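Local coordinates for protein citrinin polyketide synthase (Monascus purpureus, PDB 5MPT) that carries out programmed C-methylation, as the methyltransferase domain of a non-reducing polyketide synthase, during assembly of the keto-aldehyde precursor of the mycotoxin citrinin, at residues D19-A24 with E191-Q196; A99-I104 with V114-K119; T220-L225 with K252-Y257; I296-I301 with V357-V362. All blocks are in the same frame, centred on the assembly; numbering follows the deposited sequence.

Interaction 1: residues D19-A24 with E191-Q196; sequences DAFRIA and EFFLEQ
A close, roughly antiparallel helix-helix contact, built around F193 lying against A20 and F21, joins residues 19-24 of the N-terminal helix 14-26 to residues 191-196 of helix 181-198. The two short helical segments run at 146° to each other, with axes 8.3 Å apart at closest approach, a spacing made possible by the small side chains of A20 and A24. F193 carries much of the interface. Its CG is anti to the backbone N (chi1 161°), and its ring edge abuts the backbone of the first helix: F193 CD1 lies 3.6 Å from A20 CB, while F193 CE1 is 3.5 Å from F21 N. F21 answers with a T-shaped stack, its edge directed at the face of F193, the ring centroids 5.8 Å apart and the planes at 83°. The side chains of F21 and F193 also touch I379 of strand 375-381, so the helix pair packs on the central sheet of the Rossmann-like methyltransferase fold, to which the N-terminal helix is thereby attached although 166 residues separate the two segments in sequence. One turn on, A24 CB rests 3.8 Å from F193 CB; at the A20 end, A20 CB sits 4.0 Å from Q196 CB. Toward the more exposed side, I23 and F192 cross at about a right angle, I23 CG2 approaching F192 CZ to 3.4 Å at an oblique inclination to the ring. The contact between the segments is apolar in character, but just beside it Q189 NE2 donates to the A24 carbonyl O and R200 NH1 donates to that of Q196.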
loop_
_atom_site.group_PDB
_atom_site.type_symbol
_atom_site.label_atom_id
_atom_site.label_comp_id
_atom_site.label_asym_id
_atom_site.label_seq_id
_atom_site.Cartn_x
_atom_site.Cartn_y
_atom_site.Cartn_z
ATOM N N ASP A 19 -5.372 -22.163 -11.750
ATOM C CA ASP A 19 -5.039 -21.925 -13.140
ATOM C C ASP A 19 -5.085 -20.442 -13.478
ATOM O O ASP A 19 -4.205 -19.938 -14.181
ATOM C CB ASP A 19 -5.976 -22.731 -14.047
ATOM C CG ASP A 19 -5.807 -24.241 -13.874
ATOM O OD1 ASP A 19 -4.789 -24.672 -13.290
ATOM O OD2 ASP A 19 -6.673 -25.003 -14.373
ATOM N N ALA A 20 -6.099 -19.728 -12.998
ATOM C CA ALA A 20 -6.129 -18.287 -13.214
ATOM C C ALA A 20 -4.935 -17.599 -12.564
ATOM O O ALA A 20 -4.339 -16.686 -13.153
ATOM C CB ALA A 20 -7.430 -17.674 -12.711
ATOM N N PHE A 21 -4.585 -17.980 -11.331
ATOM C CA PHE A 21 -3.475 -17.291 -10.683
ATOM C C PHE A 21 -2.170 -17.551 -11.412
ATOM O O PHE A 21 -1.347 -16.637 -11.567
ATOM C CB PHE A 21 -3.333 -17.713 -9.237
ATOM C CG PHE A 21 -2.404 -16.787 -8.468
ATOM C CD1 PHE A 21 -2.803 -15.506 -8.166
ATOM C CD2 PHE A 21 -1.107 -17.166 -8.166
ATOM C CE1 PHE A 21 -1.945 -14.619 -7.520
ATOM C CE2 PHE A 21 -0.233 -16.280 -7.514
ATOM C CZ PHE A 21 -0.666 -15.011 -7.184
ATOM N N ARG A 22 -1.960 -18.785 -11.873
ATOM C CA ARG A 22 -0.723 -19.081 -12.578
ATOM C C ARG A 22 -0.597 -18.209 -13.817
ATOM O O ARG A 22 0.457 -17.602 -14.060
ATOM C CB ARG A 22 -0.648 -20.554 -12.952
ATOM C CG ARG A 22 0.642 -20.946 -13.698
ATOM C CD ARG A 22 0.550 -22.371 -14.246
ATOM N NE ARG A 22 -0.608 -22.527 -15.131
ATOM C CZ ARG A 22 -1.776 -23.071 -14.787
ATOM N NH1 ARG A 22 -2.752 -23.144 -15.686
ATOM N NH2 ARG A 22 -1.981 -23.554 -13.558
ATOM N N ILE A 23 -1.687 -18.078 -14.576
ATOM C CA ILE A 23 -1.670 -17.237 -15.775
ATOM C C ILE A 23 -1.331 -15.794 -15.415
ATOM O O ILE A 23 -0.509 -15.149 -16.072
ATOM C CB ILE A 23 -3.019 -17.328 -16.504
ATOM C CG1 ILE A 23 -3.135 -18.684 -17.193
ATOM C CG2 ILE A 23 -3.144 -16.240 -17.531
ATOM C CD1 ILE A 23 -4.551 -19.034 -17.642
ATOM N N ALA A 24 -1.973 -15.253 -14.373
ATOM C CA ALA A 24 -1.708 -13.876 -13.986
ATOM C C ALA A 24 -0.262 -13.719 -13.523
ATOM O O ALA A 24 0.460 -12.803 -13.967
ATOM C CB ALA A 24 -2.715 -13.463 -12.906
ATOM N N GLU A 191 -7.424 -7.633 -11.907
ATOM C CA GLU A 191 -8.534 -7.728 -12.861
ATOM C C GLU A 191 -8.370 -8.925 -13.790
ATOM O O GLU A 191 -9.315 -9.672 -14.021
ATOM C CB GLU A 191 -8.667 -6.460 -13.692
ATOM C CG GLU A 191 -8.968 -5.200 -12.899
ATOM C CD GLU A 191 -8.979 -3.990 -13.812
ATOM O OE1 GLU A 191 -8.144 -3.080 -13.588
ATOM O OE2 GLU A 191 -9.796 -3.972 -14.767
ATOM N N PHE A 192 -7.182 -9.090 -14.375
ATOM C CA PHE A 192 -6.923 -10.194 -15.291
ATOM C C PHE A 192 -7.110 -11.542 -14.602
ATOM O O PHE A 192 -7.772 -12.458 -15.131
ATOM C CB PHE A 192 -5.502 -10.020 -15.869
ATOM C CG PHE A 192 -5.079 -11.111 -16.779
ATOM C CD1 PHE A 192 -5.886 -11.509 -17.842
ATOM C CD2 PHE A 192 -3.862 -11.749 -16.580
ATOM C CE1 PHE A 192 -5.440 -12.494 -18.727
ATOM C CE2 PHE A 192 -3.436 -12.763 -17.434
ATOM C CZ PHE A 192 -4.220 -13.130 -18.507
ATOM N N PHE A 193 -6.593 -11.661 -13.384
ATOM C CA PHE A 193 -6.758 -12.885 -12.626
ATOM C C PHE A 193 -8.240 -13.193 -12.444
ATOM O O PHE A 193 -8.709 -14.310 -12.722
ATOM C CB PHE A 193 -6.057 -12.753 -11.276
ATOM C CG PHE A 193 -6.538 -13.735 -10.259
ATOM C CD1 PHE A 193 -6.346 -15.097 -10.444
ATOM C CD2 PHE A 193 -7.187 -13.296 -9.114
ATOM C CE1 PHE A 193 -6.798 -16.029 -9.542
ATOM C CE2 PHE A 193 -7.639 -14.219 -8.186
ATOM C CZ PHE A 193 -7.460 -15.599 -8.398
ATOM N N LEU A 194 -9.006 -12.201 -11.968
ATOM C CA LEU A 194 -10.420 -12.442 -11.689
ATOM C C LEU A 194 -11.201 -12.771 -12.965
ATOM O O LEU A 194 -12.092 -13.630 -12.946
ATOM C CB LEU A 194 -11.030 -11.238 -10.979
ATOM C CG LEU A 194 -10.574 -11.032 -9.533
ATOM C CD1 LEU A 194 -11.043 -9.672 -9.009
ATOM C CD2 LEU A 194 -11.086 -12.179 -8.635
ATOM N N GLU A 195 -10.897 -12.092 -14.081
ATOM C CA GLU A 195 -11.583 -12.389 -15.327
ATOM C C GLU A 195 -11.313 -13.823 -15.751
ATOM O O GLU A 195 -12.239 -14.560 -16.123
ATOM C CB GLU A 195 -11.148 -11.405 -16.418
ATOM C CG GLU A 195 -11.870 -11.664 -17.703
ATOM C CD GLU A 195 -11.760 -10.531 -18.694
ATOM O OE1 GLU A 195 -10.813 -9.743 -18.585
ATOM O OE2 GLU A 195 -12.631 -10.419 -19.582
ATOM N N GLN A 196 -10.052 -14.251 -15.673
ATOM C CA GLN A 196 -9.722 -15.618 -16.069
ATOM C C GLN A 196 -10.332 -16.619 -15.100
ATOM O O GLN A 196 -10.705 -17.743 -15.483
ATOM C CB GLN A 196 -8.201 -15.774 -16.129
ATOM C CG GLN A 196 -7.562 -15.004 -17.275
ATOM C CD GLN A 196 -8.052 -15.519 -18.618
ATOM O OE1 GLN A 196 -8.130 -16.726 -18.842
ATOM N NE2 GLN A 196 -8.489 -14.612 -19.463
#

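Interaction 2: residues A99-I104 with V114-K119; sequences ARLIDI and VPVSTK
Next to the small antiparallel sheet of the N-terminal helical region, R100 and L101 meet V114 and V116 where the chain enters and leaves a beta-hairpin; residues 99-104 lie in the part matching the methyltransferase helix-turn-helix family. Helix 86-98 ends in a Schellman motif at R100, whose positive phi (66°) turns the chain toward strand 102-105; after the partner strand 108-111 the chain returns as a loop and passes the same corner. There V114 directs its side chain at the turn, and V114 CG2 comes within 3.1 Å of R100 O, an oxygen that accepts a hydrogen bond from T112 OG1. L101 reaches the loop with one branch: L101 CD2 lies 3.5 Å from V114 O and 4.0 Å from V116 CG2. Behind this, L101 and V116 both touch V57, so the loop packs on helix 40-62 before it enters helix 121-131. R111 NH1 donates to both L101 O and V114 O, tying the two backbones together. The R100 side chain, bent at chi2 and chi3, folds toward the start of strand 102-105, where NH2 meets the syn lone pair of D103 OD1, which lies nearly in the guanidinium plane, at 2.7 Å.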
loop_
_atom_site.group_PDB
_atom_site.type_symbol
_atom_site.label_atom_id
_atom_site.label_comp_id
_atom_site.label_asym_id
_atom_site.label_seq_id
_atom_site.Cartn_x
_atom_site.Cartn_y
_atom_site.Cartn_z
ATOM N N ALA A 99 21.878 8.259 1.820
ATOM C CA ALA A 99 22.214 9.314 0.878
ATOM C C ALA A 99 23.628 9.825 1.082
ATOM O O ALA A 99 24.064 10.714 0.342
ATOM C CB ALA A 99 21.226 10.473 1.015
ATOM N N ARG A 100 24.333 9.290 2.082
ATOM C CA ARG A 100 25.738 9.591 2.341
ATOM C C ARG A 100 25.950 11.041 2.770
ATOM O O ARG A 100 27.029 11.597 2.574
ATOM C CB ARG A 100 26.606 9.246 1.129
ATOM C CG ARG A 100 26.521 7.767 0.724
ATOM C CD ARG A 100 26.800 6.804 1.889
ATOM N NE ARG A 100 28.090 7.049 2.548
ATOM C CZ ARG A 100 28.261 7.379 3.829
ATOM N NH1 ARG A 100 27.229 7.510 4.658
ATOM N NH2 ARG A 100 29.491 7.569 4.297
ATOM N N LEU A 101 24.939 11.655 3.384
ATOM C CA LEU A 101 25.127 12.977 3.962
ATOM C C LEU A 101 25.611 12.903 5.394
ATOM O O LEU A 101 26.295 13.825 5.858
ATOM C CB LEU A 101 23.825 13.778 3.918
ATOM C CG LEU A 101 23.309 14.073 2.514
ATOM C CD1 LEU A 101 21.942 14.726 2.614
ATOM C CD2 LEU A 101 24.301 14.978 1.759
ATOM N N ILE A 102 25.249 11.840 6.113
ATOM C CA ILE A 102 25.704 11.640 7.479
ATOM C C ILE A 102 26.280 10.239 7.605
ATOM O O ILE A 102 25.995 9.345 6.804
ATOM C CB ILE A 102 24.585 11.844 8.528
ATOM C CG1 ILE A 102 23.446 10.815 8.327
ATOM C CG2 ILE A 102 24.080 13.282 8.481
ATOM C CD1 ILE A 102 22.371 10.870 9.400
ATOM N N ASP A 103 27.127 10.081 8.617
ATOM C CA ASP A 103 27.520 8.793 9.155
ATOM C C ASP A 103 26.944 8.687 10.556
ATOM O O ASP A 103 26.982 9.651 11.335
ATOM C CB ASP A 103 29.044 8.629 9.201
ATOM C CG ASP A 103 29.685 8.655 7.814
ATOM O OD1 ASP A 103 29.296 7.834 6.934
ATOM O OD2 ASP A 103 30.584 9.505 7.609
ATOM N N ILE A 104 26.388 7.527 10.861
ATOM C CA ILE A 104 25.824 7.247 12.171
ATOM C C ILE A 104 26.746 6.265 12.874
ATOM O O ILE A 104 27.270 5.334 12.250
ATOM C CB ILE A 104 24.389 6.691 12.055
ATOM C CG1 ILE A 104 23.484 7.728 11.385
ATOM C CG2 ILE A 104 23.841 6.333 13.420
ATOM C CD1 ILE A 104 22.124 7.215 11.004
ATOM N N VAL A 114 30.108 14.697 1.638
ATOM C CA VAL A 114 29.229 14.767 0.474
ATOM C C VAL A 114 28.382 16.034 0.525
ATOM O O VAL A 114 27.602 16.217 1.469
ATOM C CB VAL A 114 28.321 13.534 0.381
ATOM C CG1 VAL A 114 27.418 13.630 -0.846
ATOM C CG2 VAL A 114 29.157 12.265 0.352
ATOM N N PRO A 115 28.446 16.897 -0.485
ATOM C CA PRO A 115 27.624 18.106 -0.457
ATOM C C PRO A 115 26.144 17.807 -0.676
ATOM O O PRO A 115 25.751 16.919 -1.446
ATOM C CB PRO A 115 28.216 18.964 -1.581
ATOM C CG PRO A 115 28.786 18.007 -2.511
ATOM C CD PRO A 115 29.261 16.822 -1.707
ATOM N N VAL A 116 25.328 18.529 0.094
ATOM C CA VAL A 116 23.896 18.588 -0.145
ATOM C C VAL A 116 23.646 19.098 -1.555
ATOM O O VAL A 116 24.374 19.957 -2.066
ATOM C CB VAL A 116 23.245 19.499 0.910
ATOM C CG1 VAL A 116 21.776 19.736 0.607
ATOM C CG2 VAL A 116 23.418 18.888 2.269
ATOM N N SER A 117 22.608 18.575 -2.190
ATOM C CA SER A 117 22.240 19.057 -3.510
ATOM C C SER A 117 21.892 20.537 -3.456
ATOM O O SER A 117 21.311 21.020 -2.479
ATOM C CB SER A 117 21.057 18.265 -4.052
ATOM O OG SER A 117 20.513 18.929 -5.176
ATOM N N THR A 118 22.247 21.262 -4.520
ATOM C CA THR A 118 21.961 22.686 -4.600
ATOM C C THR A 118 20.638 22.979 -5.297
ATOM O O THR A 118 20.156 24.117 -5.242
ATOM C CB THR A 118 23.104 23.409 -5.321
ATOM O OG1 THR A 118 23.217 22.902 -6.650
ATOM C CG2 THR A 118 24.420 23.177 -4.592
ATOM N N LYS A 119 20.011 21.986 -5.896
ATOM C CA LYS A 119 18.716 22.192 -6.514
ATOM C C LYS A 119 17.659 22.294 -5.428
ATOM O O LYS A 119 17.649 21.489 -4.491
ATOM C CB LYS A 119 18.418 21.037 -7.476
ATOM C CG LYS A 119 17.280 21.268 -8.458
ATOM C CD LYS A 119 17.126 20.088 -9.424
ATOM C CE LYS A 119 18.459 19.643 -10.030
ATOM N NZ LYS A 119 18.290 18.573 -11.046
#

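Interaction 3: residues T220-L225 with K252-Y257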
loop_
_atom_site.group_PDB
_atom_site.type_symbol
_atom_site.label_atom_id
_atom_site.label_comp_id
_atom_site.label_asym_id
_atom_site.label_seq_id
_atom_site.Cartn_x
_atom_site.Cartn_y
_atom_site.Cartn_z
ATOM N N THR A 220 -8.872 0.149 -5.797
ATOM C CA THR A 220 -9.150 -1.142 -6.385
ATOM C C THR A 220 -10.605 -1.234 -6.808
ATOM O O THR A 220 -10.907 -1.733 -7.895
ATOM C CB THR A 220 -8.811 -2.242 -5.377
ATOM O OG1 THR A 220 -7.418 -2.165 -5.041
ATOM C CG2 THR A 220 -9.131 -3.625 -5.945
ATOM N N THR A 221 -11.499 -0.742 -5.959
ATOM C CA THR A 221 -12.928 -0.852 -6.206
ATOM C C THR A 221 -13.312 -0.267 -7.554
ATOM O O THR A 221 -14.158 -0.833 -8.259
ATOM C CB THR A 221 -13.689 -0.145 -5.088
ATOM O OG1 THR A 221 -12.996 -0.339 -3.847
ATOM C CG2 THR A 221 -15.107 -0.671 -4.991
ATOM N N VAL A 222 -12.718 0.865 -7.927
ATOM C CA VAL A 222 -13.125 1.535 -9.158
ATOM C C VAL A 222 -12.839 0.686 -10.391
ATOM O O VAL A 222 -13.468 0.892 -11.429
ATOM C CB VAL A 222 -12.473 2.928 -9.297
ATOM C CG1 VAL A 222 -10.946 2.838 -9.442
ATOM C CG2 VAL A 222 -13.064 3.662 -10.480
ATOM N N LYS A 223 -11.892 -0.256 -10.316
ATOM C CA LYS A 223 -11.665 -1.196 -11.402
ATOM C C LYS A 223 -12.506 -2.462 -11.298
ATOM O O LYS A 223 -12.896 -3.021 -12.334
ATOM C CB LYS A 223 -10.189 -1.583 -11.445
ATOM C CG LYS A 223 -9.245 -0.389 -11.649
ATOM C CD LYS A 223 -9.598 0.464 -12.861
ATOM C CE LYS A 223 -9.339 -0.282 -14.137
ATOM N NZ LYS A 223 -7.875 -0.537 -14.290
ATOM N N MET A 224 -12.784 -2.940 -10.084
ATOM C CA MET A 224 -13.477 -4.215 -9.944
ATOM C C MET A 224 -14.926 -4.113 -10.398
ATOM O O MET A 224 -15.468 -5.055 -10.995
ATOM C CB MET A 224 -13.397 -4.680 -8.498
ATOM C CG MET A 224 -11.990 -4.998 -8.031
ATOM S SD MET A 224 -11.254 -6.317 -8.997
ATOM C CE MET A 224 -9.537 -5.867 -9.126
ATOM N N LEU A 225 -15.573 -2.982 -10.125
ATOM C CA LEU A 225 -17.011 -2.882 -10.374
ATOM C C LEU A 225 -17.317 -2.890 -11.860
ATOM O O LEU A 225 -18.164 -3.694 -12.285
ATOM C CB LEU A 225 -17.575 -1.635 -9.686
ATOM C CG LEU A 225 -17.873 -1.715 -8.183
ATOM C CD1 LEU A 225 -16.848 -2.566 -7.443
ATOM C CD2 LEU A 225 -17.947 -0.330 -7.580
ATOM N N LYS A 252 -22.369 6.566 -2.317
ATOM C CA LYS A 252 -22.851 7.502 -3.327
ATOM C C LYS A 252 -22.149 7.264 -4.660
ATOM O O LYS A 252 -22.795 7.012 -5.684
ATOM C CB LYS A 252 -22.633 8.944 -2.855
ATOM C CG LYS A 252 -23.333 9.315 -1.539
ATOM C CD LYS A 252 -22.983 10.747 -1.106
ATOM C CE LYS A 252 -23.447 11.065 0.315
ATOM N NZ LYS A 252 -22.945 12.392 0.787
ATOM N N ARG A 253 -20.816 7.328 -4.655
ATOM C CA ARG A 253 -20.030 7.164 -5.878
ATOM C C ARG A 253 -20.430 5.913 -6.657
ATOM O O ARG A 253 -20.624 5.964 -7.878
ATOM C CB ARG A 253 -18.549 7.112 -5.514
ATOM C CG ARG A 253 -17.585 6.941 -6.663
ATOM C CD ARG A 253 -16.176 6.825 -6.114
ATOM N NE ARG A 253 -15.160 6.827 -7.154
ATOM C CZ ARG A 253 -13.871 6.602 -6.931
ATOM N NH1 ARG A 253 -13.445 6.345 -5.706
ATOM N NH2 ARG A 253 -13.008 6.614 -7.932
ATOM N N PHE A 254 -20.546 4.773 -5.970
ATOM C CA PHE A 254 -20.702 3.484 -6.631
ATOM C C PHE A 254 -22.148 2.991 -6.638
ATOM O O PHE A 254 -22.391 1.797 -6.859
ATOM C CB PHE A 254 -19.779 2.459 -5.971
ATOM C CG PHE A 254 -18.310 2.780 -6.112
ATOM C CD1 PHE A 254 -17.748 3.041 -7.365
ATOM C CD2 PHE A 254 -17.490 2.815 -5.002
ATOM C CE1 PHE A 254 -16.397 3.332 -7.497
ATOM C CE2 PHE A 254 -16.141 3.106 -5.131
ATOM C CZ PHE A 254 -15.597 3.365 -6.385
ATOM N N LYS A 255 -23.110 3.892 -6.426
ATOM C CA LYS A 255 -24.521 3.514 -6.445
ATOM C C LYS A 255 -24.918 2.918 -7.787
ATOM O O LYS A 255 -25.757 2.014 -7.847
ATOM C CB LYS A 255 -25.387 4.733 -6.139
ATOM C CG LYS A 255 -26.861 4.425 -6.008
ATOM C CD LYS A 255 -27.681 5.700 -5.945
ATOM C CE LYS A 255 -29.167 5.391 -5.860
ATOM N NZ LYS A 255 -29.501 4.589 -4.652
ATOM N N LYS A 256 -24.344 3.434 -8.873
ATOM C CA LYS A 256 -24.577 2.947 -10.229
ATOM C C LYS A 256 -24.742 1.437 -10.280
ATOM O O LYS A 256 -25.560 0.923 -11.048
ATOM C CB LYS A 256 -23.411 3.363 -11.134
ATOM C CG LYS A 256 -23.434 2.772 -12.534
ATOM C CD LYS A 256 -22.209 3.187 -13.329
ATOM C CE LYS A 256 -22.275 2.679 -14.767
ATOM N NZ LYS A 256 -21.134 3.160 -15.604
ATOM N N TYR A 257 -23.966 0.718 -9.480
ATOM C CA TYR A 257 -23.892 -0.726 -9.614
ATOM C C TYR A 257 -24.870 -1.385 -8.644
ATOM O O TYR A 257 -24.793 -1.129 -7.434
ATOM C CB TYR A 257 -22.470 -1.200 -9.364
ATOM C CG TYR A 257 -21.443 -0.502 -10.233
ATOM C CD1 TYR A 257 -21.128 -0.983 -11.498
ATOM C CD2 TYR A 257 -20.795 0.637 -9.792
ATOM C CE1 TYR A 257 -20.203 -0.357 -12.292
ATOM C CE2 TYR A 257 -19.852 1.275 -10.592
ATOM C CZ TYR A 257 -19.564 0.773 -11.838
ATOM O OH TYR A 257 -18.630 1.395 -12.649
#
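L225 is the projecting side chain of this contact, set between the rings of F254 and Y257. The two rings form an angled hollow at the end of helix 244-253, and L225 fills it with different parts of its side chain. L225 CD2 lies over one face of F254, 3.4 Å from F254 CD1, with the leucine and phenylalanine side chains crossing at about a right angle. L225 CB instead sits centrally over a face of Y257, a CH-pi contact of 3.7 Å to the ring centroid, only 7° off the ring normal. The other face of that ring is backed by K256 CD. The far end of the F254 ring slots in beside the first turn of helix 221-231: T221 CG2 is 3.9 Å from F254 CE2, and V222 CA approaches F254 CE1 obliquely. An extended R253 runs alongside, its CD over a face of F254, and R253 NH2 stops 3.9 Å from V222 CG2. T221 OG1 is hydrogen-bonded to E212 OE1, and the T221 side chain is about 6 Å from the bound S-adenosyl-L-homocysteine. Helix 221-231 and the C-terminal end of helix 244-253 with its following turn meet on one side of the Rossmann-type sheet, F254 touching M239 and F262 of strands 235-241 and 260-264, while M224 packs on helix 181-198.

Interaction 4: residues I296-I301 with V357-V362; sequences ISTRNI and VGYGHV
The Y359 side chain, its CG anti to the carbonyl carbon (chi1 -68°), starts toward T298 of helix 294-304, whose own OG1 lies between the backbone N and the carbonyl carbon (chi1 61°), where it meets V357. In this Rossmann-like methyltransferase fold, helix 294-304 packs here on the turn linking helix 347-356 to strand 361-364: helix 347-356 ends in a Schellman motif at G358, which has a positive phi, and the chain then enters one of the two edge strands of the central sheet. Y359 OH donates to T298 O over 2.8 Å, lying in the carbonyl plane on a lone pair with a C=O...donor angle of 139°. The carbonyl thus lies at the edge of the tyrosine ring, and the hydroxyl is also close to I301 CG2. Around them Y359 packs on L354, L311 and A380 and forms an edge-to-face pair with H302, a setting in which the buried phenol has T298 O as a polar partner. V357 lies against both T298 and R299: V357 CG2 is 3.5 Å from T298 OG1, which is itself hydrogen-bonded to L294 O in the preceding turn of the helix. R299 adopts two conformations, so its contacts are less certain; in one of them V357 CG1 lies over a face of the guanidinium, offset toward its rim and 3.4 Å from R299 NH2, and at the guanidinium edge a water accepts from R299 NE at 2.7 Å and donates weakly to V357 O at 3.3 Å.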
loop_
_atom_site.group_PDB
_atom_site.type_symbol
_atom_site.label_atom_id
_atom_site.label_comp_id
_atom_site.label_asym_id
_atom_site.label_seq_id
_atom_site.Cartn_x
_atom_site.Cartn_y
_atom_site.Cartn_z
ATOM N N ILE A 296 -3.734 -12.461 13.940
ATOM C CA ILE A 296 -5.119 -12.197 14.315
ATOM C C ILE A 296 -5.911 -11.721 13.106
ATOM O O ILE A 296 -7.024 -12.196 12.847
ATOM C CB ILE A 296 -5.168 -11.181 15.479
ATOM C CG1 ILE A 296 -4.585 -11.811 16.737
ATOM C CG2 ILE A 296 -6.574 -10.656 15.703
ATOM C CD1 ILE A 296 -4.439 -10.827 17.896
ATOM N N SER A 297 -5.342 -10.790 12.329
ATOM C CA SER A 297 -6.087 -10.251 11.200
ATOM C C SER A 297 -6.356 -11.323 10.141
ATOM O O SER A 297 -7.469 -11.421 9.616
ATOM C CB SER A 297 -5.344 -9.087 10.583
ATOM O OG SER A 297 -5.311 -8.031 11.507
ATOM N N THR A 298 -5.344 -12.119 9.791
ATOM C CA THR A 298 -5.537 -13.071 8.720
ATOM C C THR A 298 -6.380 -14.243 9.204
ATOM O O THR A 298 -7.079 -14.864 8.406
ATOM C CB THR A 298 -4.189 -13.537 8.128
ATOM O OG1 THR A 298 -3.413 -14.187 9.133
ATOM C CG2 THR A 298 -3.366 -12.353 7.492
ATOM N N ARG A 299 -6.344 -14.548 10.500
ATOM C CA ARG A 299 -7.247 -15.555 11.047
ATOM C C ARG A 299 -8.693 -15.081 10.959
ATOM O O ARG A 299 -9.587 -15.838 10.552
ATOM C CB ARG A 299 -6.866 -15.875 12.492
ATOM C CG ARG A 299 -7.656 -17.050 13.081
ATOM C CD ARG A 299 -7.167 -17.436 14.460
ATOM N NE ARG A 299 -5.888 -18.149 14.439
ATOM C CZ ARG A 299 -4.732 -17.668 14.894
ATOM N NH1 ARG A 299 -4.653 -16.450 15.422
ATOM N NH2 ARG A 299 -3.640 -18.418 14.826
ATOM N N ASN A 300 -8.943 -13.827 11.335
ATOM C CA ASN A 300 -10.272 -13.255 11.179
ATOM C C ASN A 300 -10.748 -13.380 9.737
ATOM O O ASN A 300 -11.878 -13.799 9.473
ATOM C CB ASN A 300 -10.281 -11.788 11.604
ATOM C CG ASN A 300 -10.034 -11.590 13.087
ATOM O OD1 ASN A 300 -10.265 -12.482 13.903
ATOM N ND2 ASN A 300 -9.594 -10.402 13.440
ATOM N N ILE A 301 -9.889 -12.992 8.787
ATOM C CA ILE A 301 -10.231 -13.092 7.376
ATOM C C ILE A 301 -10.539 -14.534 7.011
ATOM O O ILE A 301 -11.505 -14.821 6.291
ATOM C CB ILE A 301 -9.082 -12.500 6.542
ATOM C CG1 ILE A 301 -9.048 -10.981 6.797
ATOM C CG2 ILE A 301 -9.230 -12.928 5.111
ATOM C CD1 ILE A 301 -7.815 -10.271 6.241
ATOM N N VAL A 357 -2.231 -19.816 10.469
ATOM C CA VAL A 357 -3.612 -19.598 10.891
ATOM C C VAL A 357 -4.609 -20.441 10.095
ATOM O O VAL A 357 -5.817 -20.300 10.295
ATOM C CB VAL A 357 -3.991 -18.111 10.840
ATOM C CG1 VAL A 357 -2.977 -17.303 11.656
ATOM C CG2 VAL A 357 -4.091 -17.579 9.414
ATOM N N GLY A 358 -4.142 -21.304 9.197
ATOM C CA GLY A 358 -5.028 -22.270 8.559
ATOM C C GLY A 358 -5.202 -22.128 7.067
ATOM O O GLY A 358 -5.976 -22.903 6.492
ATOM N N TYR A 359 -4.559 -21.192 6.374
ATOM C CA TYR A 359 -4.677 -21.162 4.922
ATOM C C TYR A 359 -3.902 -22.332 4.328
ATOM O O TYR A 359 -2.830 -22.692 4.819
ATOM C CB TYR A 359 -4.158 -19.834 4.383
ATOM C CG TYR A 359 -4.989 -18.602 4.732
ATOM C CD1 TYR A 359 -4.810 -17.925 5.937
ATOM C CD2 TYR A 359 -5.988 -18.157 3.874
ATOM C CE1 TYR A 359 -5.573 -16.790 6.245
ATOM C CE2 TYR A 359 -6.740 -17.044 4.165
ATOM C CZ TYR A 359 -6.543 -16.375 5.358
ATOM O OH TYR A 359 -7.299 -15.267 5.642
ATOM N N GLY A 360 -4.452 -22.944 3.280
ATOM C CA GLY A 360 -3.918 -24.205 2.793
ATOM C C GLY A 360 -2.971 -24.090 1.619
ATOM O O GLY A 360 -2.226 -25.027 1.314
ATOM N N HIS A 361 -2.986 -22.944 0.951
ATOM C CA HIS A 361 -2.150 -22.739 -0.226
ATOM C C HIS A 361 -1.847 -21.262 -0.334
ATOM O O HIS A 361 -2.771 -20.448 -0.288
ATOM C CB HIS A 361 -2.834 -23.198 -1.506
ATOM C CG HIS A 361 -2.013 -22.980 -2.745
ATOM N ND1 HIS A 361 -1.017 -23.846 -3.138
ATOM C CD2 HIS A 361 -2.047 -21.999 -3.683
ATOM C CE1 HIS A 361 -0.486 -23.422 -4.272
ATOM N NE2 HIS A 361 -1.097 -22.305 -4.626
ATOM N N VAL A 362 -0.569 -20.923 -0.486
ATOM C CA VAL A 362 -0.136 -19.538 -0.636
ATOM C C VAL A 362 0.741 -19.427 -1.871
ATOM O O VAL A 362 1.655 -20.236 -2.067
ATOM C CB VAL A 362 0.638 -19.030 0.591
ATOM C CG1 VAL A 362 1.057 -17.576 0.381
ATOM C CG2 VAL A 362 -0.204 -19.239 1.879
HETATM O O HOH W 1 -5.922 -20.690 13.599
#

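In the fold
Interactions 1, 3 and 4 surround the seven-stranded Rossmann-like sheet, whereas interaction 2 lies beside the small three-stranded sheet, on the opposite side of the chain's centre, with its centre 44 to 46 Å from the others. Along the chain, interaction 2 is nested inside the long loop closed by interaction 1; interactions 3 and 4 follow in series. Interactions 1 and 3 touch directly through the E191-K223 salt bridge and M224, which meets E191 and L194, so helices 14-26, 181-198, 221-231 and the end of 244-253 form a continuous row. Interaction 4 joins helix 294-304 to the turn leading into edge strand 361-364, its nearest atoms about 6 Å from interaction 1. The N-terminal helix is thereby packed against the SAH-binding Rossmann-like part.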